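Local coordinates for RagB/SusD domain protein (PDB 5J5U), which binds chitin and, as a SusD homologue encoded in a chitin utilization locus, probably helps capture chitin chains at the outer membrane, at residues F260-L264 and P428-P432; I265-R269 and E297-G301; V365-K370 and Q382-Y388. Numbering follows the deposited sequence.

Contact 1 of 3, residues F260-L264 and P428-P432; sequences FSSLL and PHLLP
The backbone of 260-264 leaves an extended approach (F260 -73/152, S261 -75/157) and turns at S262 into the first turn of helix 262-270. Segment 428-432 is extended throughout, psi running from 128° at H429 to 161° at P428, and a cis peptide bond precedes P428. The nearest CA pair is L263 and L431, 7.1 Å apart. S261 is the N-cap: its OG, at chi1 75° (p), takes a weak bond from L264 N at 3.3 Å and a second hydrogen bond ties it to Q47. This N-terminal helix turn lies against an extended loop within the SusD-like fold, a surface contact. L263 (chi1 t, chi2 p) points at the loop. L263 CD2 meets L430 CD2 at 3.7 Å, L263 CB meets L431 CD1 at 4.0 Å, and L263 CD1 rests 3.9 Å from H429 O. The CA-to-CB bond of L431 (m, t) points toward the helix turn, and its CD1 lies 3.5 Å from S262 OG. W408 of helix 399-410 packs on both L263 and P428.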
loop_
_atom_site.group_PDB
_atom_site.type_symbol
_atom_site.label_atom_id
_atom_site.label_comp_id
_atom_site.label_asym_id
_atom_site.label_seq_id
_atom_site.Cartn_x
_atom_site.Cartn_y
_atom_site.Cartn_z
ATOM N N PHE A 260 9.589 -7.244 -12.214
ATOM C CA PHE A 260 9.149 -5.857 -12.155
ATOM C C PHE A 260 8.713 -5.418 -13.542
ATOM O O PHE A 260 9.163 -5.963 -14.557
ATOM C CB PHE A 260 10.254 -4.938 -11.599
ATOM C CG PHE A 260 10.638 -5.259 -10.180
ATOM C CD1 PHE A 260 9.669 -5.345 -9.194
ATOM C CD2 PHE A 260 11.963 -5.475 -9.825
ATOM C CE1 PHE A 260 9.995 -5.644 -7.889
ATOM C CE2 PHE A 260 12.301 -5.767 -8.507
ATOM C CZ PHE A 260 11.311 -5.854 -7.538
ATOM N N SER A 261 7.798 -4.467 -13.609
ATOM C CA SER A 261 7.303 -4.053 -14.914
ATOM C C SER A 261 8.331 -3.196 -15.658
ATOM O O SER A 261 9.198 -2.581 -15.039
ATOM C CB SER A 261 5.992 -3.295 -14.756
ATOM O OG SER A 261 6.227 -1.989 -14.267
ATOM N N SER A 262 8.228 -3.147 -16.979
ATOM C CA SER A 262 9.106 -2.286 -17.771
ATOM C C SER A 262 8.977 -0.814 -17.346
ATOM O O SER A 262 9.939 -0.062 -17.390
ATOM C CB SER A 262 8.810 -2.446 -19.269
ATOM O OG SER A 262 7.455 -2.131 -19.576
ATOM N N LEU A 263 7.784 -0.399 -16.935
ATOM C CA LEU A 263 7.581 0.976 -16.484
ATOM C C LEU A 263 8.500 1.321 -15.283
ATOM O O LEU A 263 9.200 2.353 -15.275
ATOM C CB LEU A 263 6.109 1.190 -16.129
ATOM C CG LEU A 263 5.679 2.599 -15.710
ATOM C CD1 LEU A 263 5.775 3.597 -16.874
ATOM C CD2 LEU A 263 4.266 2.564 -15.111
ATOM N N LEU A 264 8.502 0.457 -14.275
ATOM C CA LEU A 264 9.320 0.699 -13.102
ATOM C C LEU A 264 10.811 0.597 -13.431
ATOM O O LEU A 264 11.575 1.492 -13.112
ATOM C CB LEU A 264 8.964 -0.281 -11.982
ATOM C CG LEU A 264 9.738 -0.208 -10.661
ATOM C CD1 LEU A 264 9.542 1.152 -10.046
ATOM C CD2 LEU A 264 9.238 -1.276 -9.714
ATOM N N PRO A 428 1.673 7.570 -11.260
ATOM C CA PRO A 428 2.319 7.879 -12.540
ATOM C C PRO A 428 1.451 7.470 -13.699
ATOM O O PRO A 428 0.521 6.697 -13.492
ATOM C CB PRO A 428 3.588 7.036 -12.507
ATOM C CG PRO A 428 3.231 5.874 -11.623
ATOM C CD PRO A 428 2.372 6.485 -10.549
ATOM N N HIS A 429 1.720 8.018 -14.878
ATOM C CA HIS A 429 1.050 7.603 -16.084
ATOM C C HIS A 429 1.479 6.192 -16.414
ATOM O O HIS A 429 2.663 5.893 -16.485
ATOM C CB HIS A 429 1.354 8.561 -17.232
ATOM C CG HIS A 429 0.747 9.914 -17.048
ATOM N ND1 HIS A 429 0.976 10.962 -17.911
ATOM C CD2 HIS A 429 -0.078 10.393 -16.086
ATOM C CE1 HIS A 429 0.322 12.029 -17.489
ATOM N NE2 HIS A 429 -0.325 11.709 -16.382
ATOM N N LEU A 430 0.501 5.325 -16.619
ATOM C CA LEU A 430 0.769 3.917 -16.804
ATOM C C LEU A 430 0.834 3.629 -18.276
ATOM O O LEU A 430 0.352 4.398 -19.078
ATOM C CB LEU A 430 -0.303 3.034 -16.120
ATOM C CG LEU A 430 -0.480 3.191 -14.589
ATOM C CD1 LEU A 430 -1.543 2.218 -14.029
ATOM C CD2 LEU A 430 0.865 3.057 -13.834
ATOM N N LEU A 431 1.483 2.531 -18.622
ATOM C CA LEU A 431 1.509 2.062 -19.987
ATOM C C LEU A 431 0.133 1.580 -20.334
ATOM O O LEU A 431 -0.508 0.920 -19.529
ATOM C CB LEU A 431 2.532 0.936 -20.146
ATOM C CG LEU A 431 3.964 1.453 -19.992
ATOM C CD1 LEU A 431 5.006 0.330 -19.919
ATOM C CD2 LEU A 431 4.230 2.376 -21.180
ATOM N N PRO A 432 -0.313 1.876 -21.556
ATOM C CA PRO A 432 -1.658 1.486 -21.985
ATOM C C PRO A 432 -1.741 -0.024 -22.168
ATOM O O PRO A 432 -0.792 -0.648 -22.612
ATOM C CB PRO A 432 -1.837 2.240 -23.303
ATOM C CG PRO A 432 -0.432 2.405 -23.811
ATOM C CD PRO A 432 0.418 2.618 -22.597
#

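Contact 2 of 3, residues I265-R269 and E297-G301; sequences IDYLR and ELYEG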
loop_
_atom_site.group_PDB
_atom_site.type_symbol
_atom_site.label_atom_id
_atom_site.label_comp_id
_atom_site.label_asym_id
_atom_site.label_seq_id
_atom_site.Cartn_x
_atom_site.Cartn_y
_atom_site.Cartn_z
ATOM N N ILE A 265 11.217 -0.476 -14.093
ATOM C CA ILE A 265 12.629 -0.668 -14.392
ATOM C C ILE A 265 13.159 0.468 -15.259
ATOM O O ILE A 265 14.184 1.045 -14.937
ATOM C CB ILE A 265 12.897 -2.004 -15.089
ATOM C CG1 ILE A 265 12.532 -3.162 -14.152
ATOM C CG2 ILE A 265 14.377 -2.085 -15.524
ATOM C CD1 ILE A 265 13.279 -3.166 -12.822
ATOM N N ASP A 266 12.466 0.785 -16.350
ATOM C CA ASP A 266 12.868 1.922 -17.164
ATOM C C ASP A 266 12.954 3.200 -16.332
ATOM O O ASP A 266 13.866 3.989 -16.529
ATOM C CB ASP A 266 11.904 2.175 -18.332
ATOM C CG ASP A 266 11.980 1.117 -19.410
ATOM O OD1 ASP A 266 12.847 0.220 -19.354
ATOM O OD2 ASP A 266 11.180 1.218 -20.355
ATOM N N TYR A 267 12.017 3.429 -15.411
ATOM C CA TYR A 267 12.114 4.667 -14.646
ATOM C C TYR A 267 13.363 4.679 -13.764
ATOM O O TYR A 267 14.057 5.695 -13.689
ATOM C CB TYR A 267 10.886 4.905 -13.774
ATOM C CG TYR A 267 10.916 6.261 -13.101
ATOM C CD1 TYR A 267 10.475 7.386 -13.768
ATOM C CD2 TYR A 267 11.405 6.417 -11.809
ATOM C CE1 TYR A 267 10.509 8.627 -13.177
ATOM C CE2 TYR A 267 11.445 7.664 -11.203
ATOM C CZ TYR A 267 10.994 8.769 -11.898
ATOM O OH TYR A 267 11.019 10.030 -11.327
ATOM N N LEU A 268 13.635 3.568 -13.088
ATOM C CA LEU A 268 14.766 3.491 -12.174
ATOM C C LEU A 268 16.106 3.560 -12.925
ATOM O O LEU A 268 17.059 4.205 -12.481
ATOM C CB LEU A 268 14.687 2.208 -11.345
ATOM C CG LEU A 268 13.499 2.060 -10.392
ATOM C CD1 LEU A 268 13.486 0.668 -9.794
ATOM C CD2 LEU A 268 13.528 3.115 -9.269
ATOM N N ARG A 269 16.157 2.908 -14.080
ATOM C CA ARG A 269 17.360 2.869 -14.894
ATOM C C ARG A 269 17.630 4.207 -15.610
ATOM O O ARG A 269 18.745 4.728 -15.545
ATOM C CB ARG A 269 17.266 1.733 -15.919
ATOM C CG ARG A 269 18.564 1.461 -16.673
ATOM C CD ARG A 269 18.294 0.678 -17.935
ATOM N NE ARG A 269 17.325 1.401 -18.739
ATOM C CZ ARG A 269 16.193 0.881 -19.189
ATOM N NH1 ARG A 269 15.892 -0.390 -18.922
ATOM N NH2 ARG A 269 15.364 1.633 -19.899
ATOM N N GLU A 297 22.234 -4.085 -22.579
ATOM C CA GLU A 297 21.562 -3.634 -21.363
ATOM C C GLU A 297 21.218 -4.800 -20.464
ATOM O O GLU A 297 20.648 -5.803 -20.907
ATOM C CB GLU A 297 20.284 -2.865 -21.704
ATOM C CG GLU A 297 19.509 -2.417 -20.484
ATOM C CD GLU A 297 20.334 -1.544 -19.574
ATOM O OE1 GLU A 297 20.787 -0.486 -20.042
ATOM O OE2 GLU A 297 20.539 -1.913 -18.393
ATOM N N LEU A 298 21.585 -4.651 -19.201
ATOM C CA LEU A 298 21.422 -5.690 -18.191
ATOM C C LEU A 298 20.094 -5.570 -17.441
ATOM O O LEU A 298 19.652 -6.531 -16.809
ATOM C CB LEU A 298 22.590 -5.608 -17.200
ATOM C CG LEU A 298 23.932 -6.230 -17.627
ATOM C CD1 LEU A 298 24.977 -6.023 -16.563
ATOM C CD2 LEU A 298 23.777 -7.723 -17.876
ATOM N N TYR A 299 19.463 -4.397 -17.513
ATOM C CA TYR A 299 18.275 -4.140 -16.700
ATOM C C TYR A 299 17.086 -3.713 -17.526
ATOM O O TYR A 299 17.006 -2.574 -17.996
ATOM C CB TYR A 299 18.583 -3.095 -15.620
ATOM C CG TYR A 299 19.565 -3.667 -14.630
ATOM C CD1 TYR A 299 19.124 -4.476 -13.591
ATOM C CD2 TYR A 299 20.946 -3.456 -14.770
ATOM C CE1 TYR A 299 20.008 -5.038 -12.704
ATOM C CE2 TYR A 299 21.857 -4.026 -13.868
ATOM C CZ TYR A 299 21.374 -4.814 -12.845
ATOM O OH TYR A 299 22.235 -5.379 -11.942
ATOM N N GLU A 300 16.160 -4.656 -17.690
ATOM C CA GLU A 300 14.904 -4.410 -18.386
ATOM C C GLU A 300 13.769 -5.147 -17.686
ATOM O O GLU A 300 13.939 -6.289 -17.260
ATOM C CB GLU A 300 14.999 -4.838 -19.857
ATOM C CG GLU A 300 15.928 -3.967 -20.705
ATOM C CD GLU A 300 16.299 -4.592 -22.056
ATOM O OE1 GLU A 300 15.972 -5.774 -22.314
ATOM O OE2 GLU A 300 16.929 -3.887 -22.865
ATOM N N GLY A 301 12.617 -4.491 -17.554
ATOM C CA GLY A 301 11.456 -5.125 -16.961
ATOM C C GLY A 301 10.603 -5.826 -18.007
ATOM O O GLY A 301 10.914 -5.802 -19.200
HETATM O O HOH W 1 12.311 -2.593 -19.249
#
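R269 NH1 donates to the carbonyl Y299 O at 2.6 Å (N-H...O angle 145°), and the oxygen lies at the guanidinium edge, near its plane. An i/i+3 salt bridge within the helix, R269 NH2 to D266 OD1 at 2.9 Å, orients this guanidinium; the hydrogen bonds to this oxygen, including R269 NH1 to D266 OD1 at 3.1 Å, are weak. D266 OD1 further accepts from water 1 at 2.9 Å, and that water accepts from G301 N at 2.6 Å. The arginine thus holds a loop carbonyl while water gives a second link. Within 297-301, Y299 N donates to E297 OE2 at 2.8 Å. E297 OE1 stays 4.2 Å from R269 NE and well out of the guanidinium plane, a charge attraction alone.

I265 packs on the loop: its CG2 lies 4.3 Å from Y299 CB, and otherwise side chain meets loop backbone, with I265 CG2 3.7 Å from E300 CA and I265 CB 3.5 Å from G301 N. The CA pair I265 and G301, 5.3 Å apart, depends on the glycine, since an ideal CB there would sit 3.0 Å from I265 CG1. E300 OE1 forms a salt bridge with K283. Helix 262-270 also meets helix 399-410 through Y267 and L268, and helix 276-279 through L268 and R269, while segment 297-301 belongs to the connection linking the paired antiparallel strands 280-281 and 320-321.

Contact 3 of 3, residues V365-K370 and Q382-Y388; sequences VEAGIK and QASIDAY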
loop_
_atom_site.group_PDB
_atom_site.type_symbol
_atom_site.label_atom_id
_atom_site.label_comp_id
_atom_site.label_asym_id
_atom_site.label_seq_id
_atom_site.Cartn_x
_atom_site.Cartn_y
_atom_site.Cartn_z
ATOM N N VAL A 365 12.792 10.850 -0.876
ATOM C CA VAL A 365 13.521 9.986 -1.799
ATOM C C VAL A 365 14.679 9.270 -1.103
ATOM O O VAL A 365 14.905 8.061 -1.311
ATOM C CB VAL A 365 14.057 10.765 -3.010
ATOM C CG1 VAL A 365 14.864 9.839 -3.889
ATOM C CG2 VAL A 365 12.910 11.387 -3.802
ATOM N N GLU A 366 15.412 10.005 -0.272
ATOM C CA GLU A 366 16.513 9.371 0.449
ATOM C C GLU A 366 15.987 8.294 1.399
ATOM O O GLU A 366 16.539 7.180 1.490
ATOM C CB GLU A 366 17.324 10.411 1.232
ATOM C CG GLU A 366 18.245 9.800 2.285
ATOM C CD GLU A 366 19.361 10.729 2.736
ATOM O OE1 GLU A 366 19.331 11.938 2.404
ATOM O OE2 GLU A 366 20.280 10.234 3.424
ATOM N N ALA A 367 14.897 8.611 2.090
ATOM C CA ALA A 367 14.306 7.651 3.016
ATOM C C ALA A 367 13.814 6.375 2.303
ATOM O O ALA A 367 13.898 5.266 2.846
ATOM C CB ALA A 367 13.183 8.304 3.773
ATOM N N GLY A 368 13.333 6.536 1.074
ATOM C CA GLY A 368 12.845 5.408 0.292
ATOM C C GLY A 368 13.984 4.539 -0.217
ATOM O O GLY A 368 13.871 3.308 -0.263
ATOM N N ILE A 369 15.082 5.191 -0.603
ATOM C CA ILE A 369 16.275 4.470 -1.042
ATOM C C ILE A 369 16.860 3.668 0.111
ATOM O O ILE A 369 17.266 2.517 -0.075
ATOM C CB ILE A 369 17.344 5.423 -1.614
ATOM C CG1 ILE A 369 16.816 6.106 -2.873
ATOM C CG2 ILE A 369 18.619 4.659 -1.967
ATOM C CD1 ILE A 369 17.680 7.255 -3.340
ATOM N N LYS A 370 16.851 4.239 1.312
ATOM C CA LYS A 370 17.438 3.541 2.454
ATOM C C LYS A 370 16.520 2.524 3.101
ATOM O O LYS A 370 17.006 1.639 3.809
ATOM C CB LYS A 370 17.915 4.535 3.530
ATOM C CG LYS A 370 19.222 5.251 3.158
ATOM C CD LYS A 370 19.680 6.295 4.183
ATOM C CE LYS A 370 21.029 6.895 3.751
ATOM N NZ LYS A 370 21.594 7.865 4.728
ATOM N N GLN A 382 26.180 6.812 0.336
ATOM C CA GLN A 382 25.611 8.139 0.558
ATOM C C GLN A 382 25.902 9.080 -0.606
ATOM O O GLN A 382 25.086 9.941 -0.943
ATOM C CB GLN A 382 26.143 8.740 1.865
ATOM C CG GLN A 382 25.443 10.023 2.262
ATOM C CD GLN A 382 23.946 9.846 2.432
ATOM O OE1 GLN A 382 23.491 8.869 3.025
ATOM N NE2 GLN A 382 23.171 10.778 1.885
ATOM N N ALA A 383 27.052 8.895 -1.243
ATOM C CA ALA A 383 27.423 9.732 -2.373
ATOM C C ALA A 383 26.458 9.532 -3.544
ATOM O O ALA A 383 26.060 10.500 -4.194
ATOM C CB ALA A 383 28.853 9.440 -2.801
ATOM N N SER A 384 26.073 8.286 -3.806
ATOM C CA SER A 384 25.146 8.011 -4.904
ATOM C C SER A 384 23.762 8.611 -4.631
ATOM O O SER A 384 23.127 9.173 -5.530
ATOM C CB SER A 384 25.038 6.501 -5.154
ATOM O OG SER A 384 24.494 5.811 -4.039
ATOM N N ILE A 385 23.308 8.500 -3.384
ATOM C CA ILE A 385 22.016 9.051 -2.973
ATOM C C ILE A 385 22.000 10.559 -3.135
ATOM O O ILE A 385 21.104 11.124 -3.768
ATOM C CB ILE A 385 21.684 8.699 -1.502
ATOM C CG1 ILE A 385 21.658 7.178 -1.304
ATOM C CG2 ILE A 385 20.375 9.361 -1.073
ATOM C CD1 ILE A 385 21.391 6.727 0.122
ATOM N N ASP A 386 23.020 11.205 -2.580
ATOM C CA ASP A 386 23.126 12.656 -2.646
ATOM C C ASP A 386 23.206 13.121 -4.098
ATOM O O ASP A 386 22.576 14.112 -4.489
ATOM C CB ASP A 386 24.344 13.124 -1.844
ATOM C CG ASP A 386 24.262 12.722 -0.373
ATOM O OD1 ASP A 386 23.135 12.521 0.129
ATOM O OD2 ASP A 386 25.319 12.581 0.283
ATOM N N ALA A 387 23.948 12.374 -4.908
ATOM C CA ALA A 387 24.106 12.717 -6.318
ATOM C C ALA A 387 22.769 12.635 -7.055
ATOM O O ALA A 387 22.406 13.542 -7.815
ATOM C CB ALA A 387 25.141 11.808 -6.975
ATOM N N TYR A 388 22.036 11.550 -6.817
ATOM C CA TYR A 388 20.735 11.339 -7.462
ATOM C C TYR A 388 19.713 12.391 -7.067
ATOM O O TYR A 388 19.067 12.988 -7.925
ATOM C CB TYR A 388 20.213 9.945 -7.114
ATOM C CG TYR A 388 18.783 9.637 -7.525
ATOM C CD1 TYR A 388 18.421 9.534 -8.868
ATOM C CD2 TYR A 388 17.807 9.394 -6.565
ATOM C CE1 TYR A 388 17.126 9.224 -9.234
ATOM C CE2 TYR A 388 16.507 9.078 -6.928
ATOM C CZ TYR A 388 16.174 8.991 -8.256
ATOM O OH TYR A 388 14.878 8.673 -8.598
#
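I385 reaches across to helix 357-371 and overlaps the side chains of E366, I369 and K370: its CG2 is 4.0 Å from E366 CB, its CG1 4.0 Å from I369 CG2, and its CD1 3.7 Å from K370 CE. Aliphatic parts of the two charged residues thus line the isoleucine's place. One turn further along helix 382-391, Y388 extends the apolar seam. V365 CG1 approaches Y388 CE2 at 3.5 Å, at the ring edge and near its plane, and I369 CD1 comes to 3.9 Å from Y388 CD2.

The more exposed border is polar. K370 NZ donates to Q382 OE1 at 2.7 Å and forms a salt bridge with E366 OE2 at 3.0 Å, one turn back on its own helix. Q382 NE2 gives a weak bond to the same E366 OE2 at 3.3 Å and a very short one, 2.5 Å, to D386 OD1. The glutamine amide therefore receives from the lysine through its oxygen and donates to two carboxylates through its nitrogen.

Short axes taken over 365-370 and 382-388 approach to 10.4 Å with 143° between their N-to-C directions, and E366 and I385 have the nearest CA atoms at 6.5 Å. These values describe a roughly antiparallel helical pair joined by the connection 372-381, in keeping with the helix-rich, TPR-related SusD-like family. P274 touches I369 and Y388 from the loop following helix 262-270, Y388 OH makes weak hydrogen bonds to D273 and to Q406 of helix 399-410, and A367 packs on helix 337-349.

Overall arrangement
Following the chain from the N terminus, the first of the segments is 260-264, which ends strand 259-260 and opens helix 262-270; the next residues of that helix belong to contact 2. Contact 2 closes a short loop of 27 residues at 297-301. Contact 3 follows in series and closes an 11-residue loop between helices 357-371 and 382-391. Contact 1 closes last, at 428-432, so both others nest within its 163-residue loop; none cross. Contacts 1 and 2 touch, with centres 11 Å apart and F260 CB 3.7 Å from I265 CD1. Contact 3 touches neither. Helix 399-410 packs against contacts 1 and 2 and is linked to contact 3 by a weak hydrogen bond.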